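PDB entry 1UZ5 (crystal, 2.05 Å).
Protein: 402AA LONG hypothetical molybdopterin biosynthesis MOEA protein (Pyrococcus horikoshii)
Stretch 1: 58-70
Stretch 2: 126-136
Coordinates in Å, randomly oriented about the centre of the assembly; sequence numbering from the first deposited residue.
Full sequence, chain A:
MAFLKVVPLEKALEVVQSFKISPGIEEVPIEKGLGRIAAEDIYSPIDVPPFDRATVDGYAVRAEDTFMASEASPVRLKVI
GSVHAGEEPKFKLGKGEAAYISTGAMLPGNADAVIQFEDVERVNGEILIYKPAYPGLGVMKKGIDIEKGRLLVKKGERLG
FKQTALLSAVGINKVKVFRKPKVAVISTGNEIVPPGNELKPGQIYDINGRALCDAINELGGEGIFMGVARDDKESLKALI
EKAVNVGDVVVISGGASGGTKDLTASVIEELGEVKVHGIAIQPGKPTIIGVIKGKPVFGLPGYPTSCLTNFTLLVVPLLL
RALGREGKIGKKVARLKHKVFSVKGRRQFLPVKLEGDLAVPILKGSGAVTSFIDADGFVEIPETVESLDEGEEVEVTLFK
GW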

# COMPACT_ATOMS: atom_id res chain seq x y z
N GLY A 58 16.96 27.68 28.34
CA GLY A 58 18.21 28.07 28.95
C GLY A 58 18.88 29.22 28.26
O GLY A 58 18.23 30.15 27.79
N TYR A 59 20.21 29.16 28.17
CA TYR A 59 20.94 30.24 27.54
C TYR A 59 21.84 29.80 26.41
O TYR A 59 22.69 28.92 26.57
CB TYR A 59 21.76 30.99 28.59
CG TYR A 59 20.89 31.63 29.64
CD1 TYR A 59 20.41 30.90 30.73
CD2 TYR A 59 20.49 32.96 29.51
CE1 TYR A 59 19.54 31.48 31.66
CE2 TYR A 59 19.63 33.54 30.42
CZ TYR A 59 19.16 32.80 31.49
OH TYR A 59 18.30 33.41 32.37
N ALA A 60 21.63 30.42 25.25
CA ALA A 60 22.41 30.15 24.06
C ALA A 60 23.72 30.87 24.26
O ALA A 60 23.74 32.05 24.63
CB ALA A 60 21.70 30.70 22.82
N VAL A 61 24.82 30.17 24.01
CA VAL A 61 26.15 30.76 24.19
C VAL A 61 27.10 30.29 23.10
O VAL A 61 26.79 29.40 22.32
CB VAL A 61 26.79 30.32 25.53
CG1 VAL A 61 25.86 30.63 26.69
CG2 VAL A 61 27.11 28.82 25.49
N ARG A 62 28.26 30.93 23.05
CA ARG A 62 29.32 30.53 22.13
C ARG A 62 30.10 29.63 23.09
O ARG A 62 30.67 30.11 24.07
CB ARG A 62 30.15 31.75 21.73
CG ARG A 62 29.35 32.77 20.94
CD ARG A 62 30.03 34.12 20.87
NE ARG A 62 31.43 34.03 20.47
CZ ARG A 62 32.02 34.88 19.63
NH1 ARG A 62 31.33 35.88 19.10
NH2 ARG A 62 33.30 34.72 19.33
N ALA A 63 30.10 28.32 22.84
CA ALA A 63 30.77 27.37 23.73
C ALA A 63 32.18 27.78 24.16
O ALA A 63 32.55 27.64 25.33
CB ALA A 63 30.80 25.99 23.08
N GLU A 64 32.96 28.29 23.22
CA GLU A 64 34.33 28.73 23.48
C GLU A 64 34.45 29.74 24.62
O GLU A 64 35.46 29.77 25.32
CB GLU A 64 34.93 29.33 22.21
CG GLU A 64 34.17 30.56 21.72
CD GLU A 64 34.45 30.88 20.26
OE1 GLU A 64 35.62 31.15 19.92
OE2 GLU A 64 33.49 30.86 19.46
N ASP A 65 33.44 30.58 24.80
CA ASP A 65 33.48 31.59 25.86
C ASP A 65 33.36 30.97 27.26
O ASP A 65 33.52 31.67 28.26
CB ASP A 65 32.34 32.61 25.70
CG ASP A 65 32.50 33.48 24.47
OD1 ASP A 65 33.58 33.45 23.84
OD2 ASP A 65 31.54 34.20 24.14
N THR A 66 33.08 29.67 27.32
CA THR A 66 32.92 29.01 28.60
C THR A 66 34.03 28.00 28.93
O THR A 66 33.97 27.32 29.95
CB THR A 66 31.60 28.22 28.66
OG1 THR A 66 31.74 27.03 27.87
CG2 THR A 66 30.44 29.07 28.11
N PHE A 67 35.04 27.91 28.07
CA PHE A 67 36.11 26.93 28.27
C PHE A 67 36.90 27.00 29.58
O PHE A 67 37.34 25.97 30.09
CB PHE A 67 37.07 26.96 27.07
CG PHE A 67 36.49 26.34 25.82
CD1 PHE A 67 35.24 25.72 25.84
CD2 PHE A 67 37.20 26.38 24.62
CE1 PHE A 67 34.71 25.15 24.69
CE2 PHE A 67 36.67 25.81 23.46
CZ PHE A 67 35.42 25.20 23.49
N MET A 68 37.07 28.20 30.13
CA MET A 68 37.82 28.36 31.37
C MET A 68 36.91 28.30 32.60
O MET A 68 37.37 28.53 33.72
CB MET A 68 38.58 29.69 31.37
CG MET A 68 39.57 29.83 30.23
SD MET A 68 40.77 28.47 30.20
CE MET A 68 42.04 29.10 31.32
N ALA A 69 35.64 27.98 32.40
CA ALA A 69 34.70 27.90 33.51
C ALA A 69 35.00 26.77 34.48
O ALA A 69 35.27 25.64 34.08
CB ALA A 69 33.28 27.76 32.98
N SER A 70 34.94 27.08 35.77
CA SER A 70 35.17 26.11 36.83
C SER A 70 34.33 26.53 38.02
O SER A 70 33.94 27.69 38.13
CB SER A 70 36.66 26.07 37.22
OG SER A 70 37.07 27.31 37.79
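Stretch 2 126-136: EILIYKPAYPG

Stretch 2 packs along stretch 1 as a mostly apolar contact, pinned by a single hydrogen bond between Ala133 and Thr66 and burying 640 Å² over both sides.

Stretch 2 starts as a strand, residues 126-129, and continues from Tyr130 as a loop, extended from Lys131 to Pro135, with prolines at 132 and 135. Stretch 1 has a strand at 58-61, a 3-10 segment at 63-66 and a type I turn from Thr66 to Ala69. The two strands are not paired by hydrogen bonds. The CA atoms of Tyr59 and Ile127 are 8.8 Å apart, so side chains fill the space between them.

Beyond the strands the chains come closer and the order reverses. CA of Ser70 lies 4.6 Å from CA of Tyr130, CA of Phe67 lies 4.8 Å from CA of Pro132, and CA of Ala63 lies 5.3 Å from CA of Tyr134. Stretch 2 therefore runs back along the 3-10 segment and the turn, antiparallel in register.

Between the strands, the CA-to-CB bonds of Tyr59 and Ile127 each point toward the other stretch. Ile127 CG2 sits over one face of the Tyr59 ring, 4.0 Å from its centroid and 14° off the normal, a CH-pi contact. Ile127 CD1 is also 3.7 Å from Tyr59 CG. Two residues on, Ile129 also points toward stretch 1. Its CD1 lies 3.7 Å from Thr66 CG2 and, more loosely, 4.4 Å from Val61 CG1. The alternation of the strand turns Leu128 out of reach.

Thr66 is the polar centre of the contact. Ala133 N donates to Thr66 OG1 at 2.8 Å, with a nearly straight N-H...O angle of 176°. The same hydroxyl donates to the backbone, Thr66 OG1 to Ala63 O at 2.7 Å. It thus links the 3-10 segment to the backbone of stretch 2. The chi1 of Thr66 is p. Thr66 O accepts the turn bond from Ala69 N at 3.0 Å, and Pro132 CA approaches Thr66 O at 3.2 Å in a CA-H...O contact.

Pro132 lies against the turn. Its CG is 3.5 Å from Phe67 O and 4.2 Å from Ala69 CB, and its CD is 3.3 Å from Ala69 O. The Ala69 methyl also reaches the strand end: Ala69 CB is 3.5 Å from Ile129 O and 4.3 Å from Ile129 CG2. The CA-to-CB bond of Phe67 points away, but the ring comes back nearer. Phe67 CE1 is 3.5 Å from Ala133 O, which lies at the ring edge.

At Ser70 the fit is close but not bonded. Tyr130 O is 3.2 Å from Ser70 C and 3.4 Å from Ser70 N, at a poor angle for a hydrogen bond. Near the other end, Ala63 CB meets Pro135, 3.7 Å from Pro135 N and 3.8 Å from Pro135 CD. Gly136 makes no contact with stretch 1. Its backbone angles, 104/-24, by themselves call for glycine.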

# COMPACT_ATOMS: atom_id res chain seq x y z
N GLU A 126 22.96 39.16 33.91
CA GLU A 126 24.11 38.37 33.48
C GLU A 126 23.97 36.98 34.06
O GLU A 126 23.11 36.75 34.91
CB GLU A 126 25.41 39.00 33.99
CG GLU A 126 25.62 40.42 33.50
CD GLU A 126 27.08 40.81 33.52
OE1 GLU A 126 27.87 40.17 32.80
OE2 GLU A 126 27.43 41.76 34.25
N ILE A 127 24.79 36.05 33.59
CA ILE A 127 24.71 34.70 34.11
C ILE A 127 26.11 34.16 34.43
O ILE A 127 27.09 34.56 33.81
CB ILE A 127 24.01 33.75 33.11
CG1 ILE A 127 24.78 33.69 31.80
CG2 ILE A 127 22.58 34.21 32.86
CD1 ILE A 127 24.23 32.66 30.80
N LEU A 128 26.17 33.27 35.42
CA LEU A 128 27.44 32.67 35.82
C LEU A 128 27.44 31.20 35.40
O LEU A 128 26.50 30.47 35.67
CB LEU A 128 27.63 32.77 37.33
CG LEU A 128 27.80 34.18 37.92
CD1 LEU A 128 27.90 34.08 39.44
CD2 LEU A 128 29.04 34.84 37.35
N ILE A 129 28.52 30.80 34.73
CA ILE A 129 28.68 29.44 34.25
C ILE A 129 29.86 28.81 34.98
O ILE A 129 30.96 29.36 35.01
CB ILE A 129 28.94 29.45 32.73
CG1 ILE A 129 27.77 30.16 32.03
CG2 ILE A 129 29.10 28.03 32.20
CD1 ILE A 129 27.94 30.34 30.54
N TYR A 130 29.62 27.64 35.57
CA TYR A 130 30.63 26.93 36.36
C TYR A 130 31.23 25.71 35.67
O TYR A 130 32.18 25.11 36.17
CB TYR A 130 30.00 26.49 37.69
CG TYR A 130 29.40 27.63 38.49
CD1 TYR A 130 30.19 28.41 39.32
CD2 TYR A 130 28.04 27.93 38.39
CE1 TYR A 130 29.64 29.48 40.04
CE2 TYR A 130 27.48 29.00 39.10
CZ TYR A 130 28.29 29.77 39.92
OH TYR A 130 27.76 30.82 40.62
N LYS A 131 30.67 25.34 34.53
CA LYS A 131 31.14 24.18 33.78
C LYS A 131 31.22 24.52 32.30
O LYS A 131 30.31 25.13 31.74
CB LYS A 131 30.18 23.02 34.01
CG LYS A 131 30.59 21.70 33.38
CD LYS A 131 29.56 20.63 33.68
CE LYS A 131 29.95 19.28 33.10
NZ LYS A 131 28.92 18.25 33.39
N PRO A 132 32.33 24.15 31.63
CA PRO A 132 32.43 24.47 30.21
C PRO A 132 31.38 23.73 29.39
O PRO A 132 31.03 22.58 29.68
CB PRO A 132 33.85 24.02 29.86
CG PRO A 132 34.59 24.16 31.16
CD PRO A 132 33.59 23.60 32.14
N ALA A 133 30.85 24.40 28.37
CA ALA A 133 29.88 23.77 27.49
C ALA A 133 30.69 23.32 26.29
O ALA A 133 31.88 23.64 26.17
CB ALA A 133 28.83 24.79 27.06
N TYR A 134 30.07 22.56 25.40
CA TYR A 134 30.74 22.12 24.19
C TYR A 134 29.78 22.33 23.03
O TYR A 134 28.57 22.27 23.22
CB TYR A 134 31.12 20.64 24.29
CG TYR A 134 29.98 19.73 24.67
CD1 TYR A 134 29.71 19.44 26.01
CD2 TYR A 134 29.17 19.16 23.69
CE1 TYR A 134 28.65 18.61 26.36
CE2 TYR A 134 28.11 18.33 24.03
CZ TYR A 134 27.85 18.06 25.37
OH TYR A 134 26.81 17.23 25.70
N PRO A 135 30.30 22.59 21.83
CA PRO A 135 29.42 22.80 20.68
C PRO A 135 28.42 21.67 20.56
O PRO A 135 28.81 20.50 20.61
CB PRO A 135 30.39 22.84 19.50
CG PRO A 135 31.63 23.44 20.12
CD PRO A 135 31.72 22.71 21.44
N GLY A 136 27.14 22.00 20.44
CA GLY A 136 26.13 20.96 20.30
C GLY A 136 25.31 20.69 21.54
O GLY A 136 24.19 20.18 21.44